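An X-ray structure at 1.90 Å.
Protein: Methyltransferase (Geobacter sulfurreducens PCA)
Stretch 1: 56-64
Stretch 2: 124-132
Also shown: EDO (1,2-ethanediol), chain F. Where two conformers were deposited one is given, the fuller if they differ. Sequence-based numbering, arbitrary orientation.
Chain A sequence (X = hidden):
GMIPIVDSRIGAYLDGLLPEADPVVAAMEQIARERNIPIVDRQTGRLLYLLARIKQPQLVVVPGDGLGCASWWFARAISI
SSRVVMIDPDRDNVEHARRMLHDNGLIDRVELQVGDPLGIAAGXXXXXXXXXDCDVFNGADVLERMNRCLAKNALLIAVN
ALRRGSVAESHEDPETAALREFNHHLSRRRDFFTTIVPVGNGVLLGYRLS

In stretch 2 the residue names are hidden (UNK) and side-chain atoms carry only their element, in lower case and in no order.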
# COMPACT_ATOMS: atom_id res chain seq x y z
N GLN A 56 2.08 -5.44 10.19
CA GLN A 56 2.16 -5.90 11.61
C GLN A 56 3.60 -5.84 12.15
O GLN A 56 4.15 -6.84 12.66
CB GLN A 56 1.66 -7.33 11.83
CG GLN A 56 0.24 -7.62 11.46
CD GLN A 56 -0.23 -8.91 12.14
OE1 GLN A 56 0.56 -9.78 12.44
NE2 GLN A 56 -1.51 -8.99 12.40
N PRO A 57 4.22 -4.67 12.06
CA PRO A 57 5.59 -4.60 12.53
C PRO A 57 5.75 -4.60 14.03
O PRO A 57 4.87 -4.19 14.76
CB PRO A 57 6.03 -3.22 12.03
CG PRO A 57 4.78 -2.39 12.26
CD PRO A 57 3.67 -3.34 11.74
N GLN A 58 6.91 -5.11 14.43
CA GLN A 58 7.30 -5.17 15.83
C GLN A 58 8.12 -3.91 16.14
O GLN A 58 8.12 -3.42 17.28
CB GLN A 58 8.09 -6.46 16.08
CG GLN A 58 7.32 -7.71 15.62
CD GLN A 58 8.19 -8.93 15.46
OE1 GLN A 58 8.03 -9.68 14.50
NE2 GLN A 58 9.16 -9.11 16.35
N LEU A 59 8.76 -3.39 15.10
CA LEU A 59 9.61 -2.18 15.17
C LEU A 59 9.55 -1.28 13.93
O LEU A 59 9.78 -1.67 12.80
CB LEU A 59 11.08 -2.56 15.44
CG LEU A 59 12.13 -1.43 15.58
CD1 LEU A 59 11.76 -0.47 16.73
CD2 LEU A 59 13.57 -1.96 15.77
N VAL A 60 9.19 -0.06 14.23
CA VAL A 60 9.09 1.02 13.27
C VAL A 60 10.05 2.10 13.72
O VAL A 60 9.99 2.56 14.86
CB VAL A 60 7.67 1.65 13.19
CG1 VAL A 60 7.66 2.82 12.18
CG2 VAL A 60 6.60 0.58 12.84
N VAL A 61 10.90 2.52 12.80
CA VAL A 61 11.89 3.56 13.03
C VAL A 61 11.64 4.77 12.09
O VAL A 61 11.48 4.65 10.87
CB VAL A 61 13.33 2.98 12.94
CG1 VAL A 61 14.40 4.09 13.14
CG2 VAL A 61 13.48 1.83 13.98
N VAL A 62 11.54 5.93 12.74
CA VAL A 62 11.26 7.20 12.09
C VAL A 62 12.38 8.20 12.36
O VAL A 62 12.35 8.90 13.38
CB VAL A 62 9.94 7.78 12.63
CG1 VAL A 62 9.54 9.00 11.85
CG2 VAL A 62 8.84 6.70 12.57
N PRO A 63 13.40 8.25 11.49
CA PRO A 63 14.50 9.19 11.68
C PRO A 63 14.16 10.54 11.09
O PRO A 63 14.28 10.73 9.89
CB PRO A 63 15.67 8.56 10.91
CG PRO A 63 15.12 7.37 10.19
CD PRO A 63 13.64 7.31 10.38
N GLY A 64 13.79 11.46 11.98
CA GLY A 64 13.37 12.82 11.63
C GLY A 64 11.86 12.81 11.51
O GLY A 64 11.28 12.07 10.72
N UNK A 124 19.76 0.60 15.87
CA UNK A 124 18.57 -0.26 15.92
C UNK A 124 18.79 -1.54 15.12
O UNK A 124 19.63 -1.59 14.23
c UNK A 124 17.34 0.50 15.41
n UNK A 124 16.74 1.86 18.70
c UNK A 124 16.33 1.23 17.61
c UNK A 124 16.96 1.67 16.31
o UNK A 124 15.43 0.39 17.63
N UNK A 125 18.06 -2.58 15.49
CA UNK A 125 18.16 -3.88 14.81
C UNK A 125 16.79 -4.46 14.47
O UNK A 125 15.82 -4.25 15.19
n UNK A 125 22.60 -4.20 14.97
n UNK A 125 22.43 -1.90 14.88
c UNK A 125 21.19 -4.48 14.67
c UNK A 125 20.37 -4.56 15.95
c UNK A 125 23.15 -3.00 15.07
c UNK A 125 18.92 -4.90 15.68
n UNK A 125 24.44 -2.88 15.36
N UNK A 126 16.74 -5.19 13.37
CA UNK A 126 15.50 -5.85 12.94
C UNK A 126 14.34 -4.88 12.81
O UNK A 126 13.27 -5.07 13.36
o UNK A 126 16.43 -8.68 14.91
o UNK A 126 16.50 -8.53 12.72
c UNK A 126 16.11 -8.14 13.84
c UNK A 126 15.14 -6.97 13.91
N UNK A 127 14.63 -3.80 12.11
CA UNK A 127 13.62 -2.78 11.79
C UNK A 127 12.66 -3.36 10.74
O UNK A 127 13.09 -3.84 9.70
c UNK A 127 16.08 0.31 11.75
c UNK A 127 13.18 -0.45 10.84
c UNK A 127 15.23 -0.86 12.30
c UNK A 127 14.26 -1.47 11.25
N UNK A 128 11.37 -3.30 11.05
CA UNK A 128 10.28 -3.82 10.18
C UNK A 128 9.80 -2.77 9.22
O UNK A 128 9.44 -3.08 8.09
c UNK A 128 9.56 -5.59 11.83
c UNK A 128 9.13 -4.39 11.02
o UNK A 128 10.17 -6.50 11.23
o UNK A 128 9.31 -5.62 13.05
N UNK A 129 9.75 -1.53 9.69
CA UNK A 129 9.37 -0.40 8.86
C UNK A 129 10.31 0.74 9.11
O UNK A 129 10.52 1.15 10.23
c UNK A 129 7.93 0.14 9.07
c UNK A 129 6.88 -0.91 8.74
c UNK A 129 7.70 1.38 8.22
c UNK A 129 5.48 -0.41 8.85
N UNK A 130 10.93 1.20 8.04
CA UNK A 130 11.84 2.33 8.09
C UNK A 130 11.21 3.46 7.29
O UNK A 130 11.00 3.37 6.05
c UNK A 130 15.54 2.88 6.89
c UNK A 130 13.23 1.98 7.57
c UNK A 130 14.20 3.18 7.57
c UNK A 130 14.42 3.69 9.00
N UNK A 131 10.86 4.52 8.02
CA UNK A 131 10.24 5.70 7.43
C UNK A 131 11.32 6.67 7.01
O UNK A 131 12.30 6.87 7.73
c UNK A 131 9.13 8.85 8.05
c UNK A 131 6.79 8.63 6.57
c UNK A 131 8.50 10.00 7.53
c UNK A 131 7.43 7.49 7.08
c UNK A 131 8.60 7.60 7.83
c UNK A 131 7.34 9.87 6.80
c UNK A 131 9.26 6.37 8.39
N UNK A 132 11.12 7.27 5.85
CA UNK A 132 12.09 8.19 5.33
C UNK A 132 11.49 9.38 4.57
O UNK A 132 10.49 9.25 3.89
c UNK A 132 12.88 7.36 4.34
se UNK A 132 15.01 6.91 2.80
c UNK A 132 14.25 7.66 4.37
c UNK A 132 14.61 5.00 3.10
C1 EDO F . 13.99 -5.83 17.53
O1 EDO F . 15.01 -4.83 17.44
C2 EDO F . 12.68 -5.21 17.05
O2 EDO F . 11.61 -6.16 17.11

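Position 124 has five side-chain atoms: three carbons, the third carrying one oxygen and one nitrogen. The oxygen lies 3.5 Å from Leu59 CD2, and the second carbon lies 4.2 Å from Val61 CG2. That is a carboxamide on a two-carbon arm, so the residue is Gln124.

Position 125 has three carbons, a nitrogen, then a carbon carrying two more nitrogens. This guanidinium identifies Arg125. Its CA-to-CB bond points away from stretch 1. Arg125 NH1 donates a hydrogen bond to Gln124 O at 2.9 Å. Arg125 O is 3.3 Å from Leu59 CD2 and accepts a very short hydrogen bond, 2.5 Å, from O1 of the ethanediol.

Position 126 has two carbons, the second carrying two oxygens. This short carboxylate is Asp126. Asp126 CB, the nearest side-chain atom, is 5.6 Å from Leu59 CD2. Only the backbone comes close, with Asp126 O 3.9 Å from Leu59 CB.

Position 127 has four carbons, forked at the first, with one arm two carbons long. The inner carbon of that arm packs 3.6 Å from Val61 CG2 and 4.0 Å from Leu59 CD2. The residue is Ile127.

Position 128 again has two carbons, the second with two oxygens, and the chain turns a corner here. One oxygen is 2.8 Å from Gln58 N. The residue is Asp128. OD2 accepts from Gln58 N and also from Leu59 N, at 3.1 Å. CB rests 3.5 Å from Pro57 CB.

Position 129 has four carbons, forked at the first, one arm longer. The tip of the longer arm reaches Pro57 CG at 4.0 Å, and CB lies 4.0 Å from Val60 CG2. It is Ile129.

Position 130 has four carbons, forked at the second. One end carbon sits 3.9 Å from Pro63 CG and 4.1 Å from Val61 CB. Hence Leu130.

Position 131 has one carbon and a six-carbon ring with no oxygen. A ring carbon is 3.8 Å from Val62 CG1, which meets the ring obliquely. It is Phe131.

Position 132 has two carbons, selenium and a terminal carbon, unbranched. This is Met132, modelled as selenomethionine. Its CA-to-CB bond points away from stretch 1, and it makes no contact with that stretch.

The contact is a parallel strand pairing. Leu59 O accepts from Asp128 N at 2.9 Å and Ile129 N at 3.1 Å. Val61 N donates to Ile129 O at 2.9 Å, and Phe131 N to Val61 O at 2.9 Å. Val60 and Ile129 share one face; Val61 and Leu130 share the other. Asp128 joins the start of the pairing through its carboxylate, and apolar side chains fill in around the ladder.

Stretch 2, residues 124-132: QRDIDILFM
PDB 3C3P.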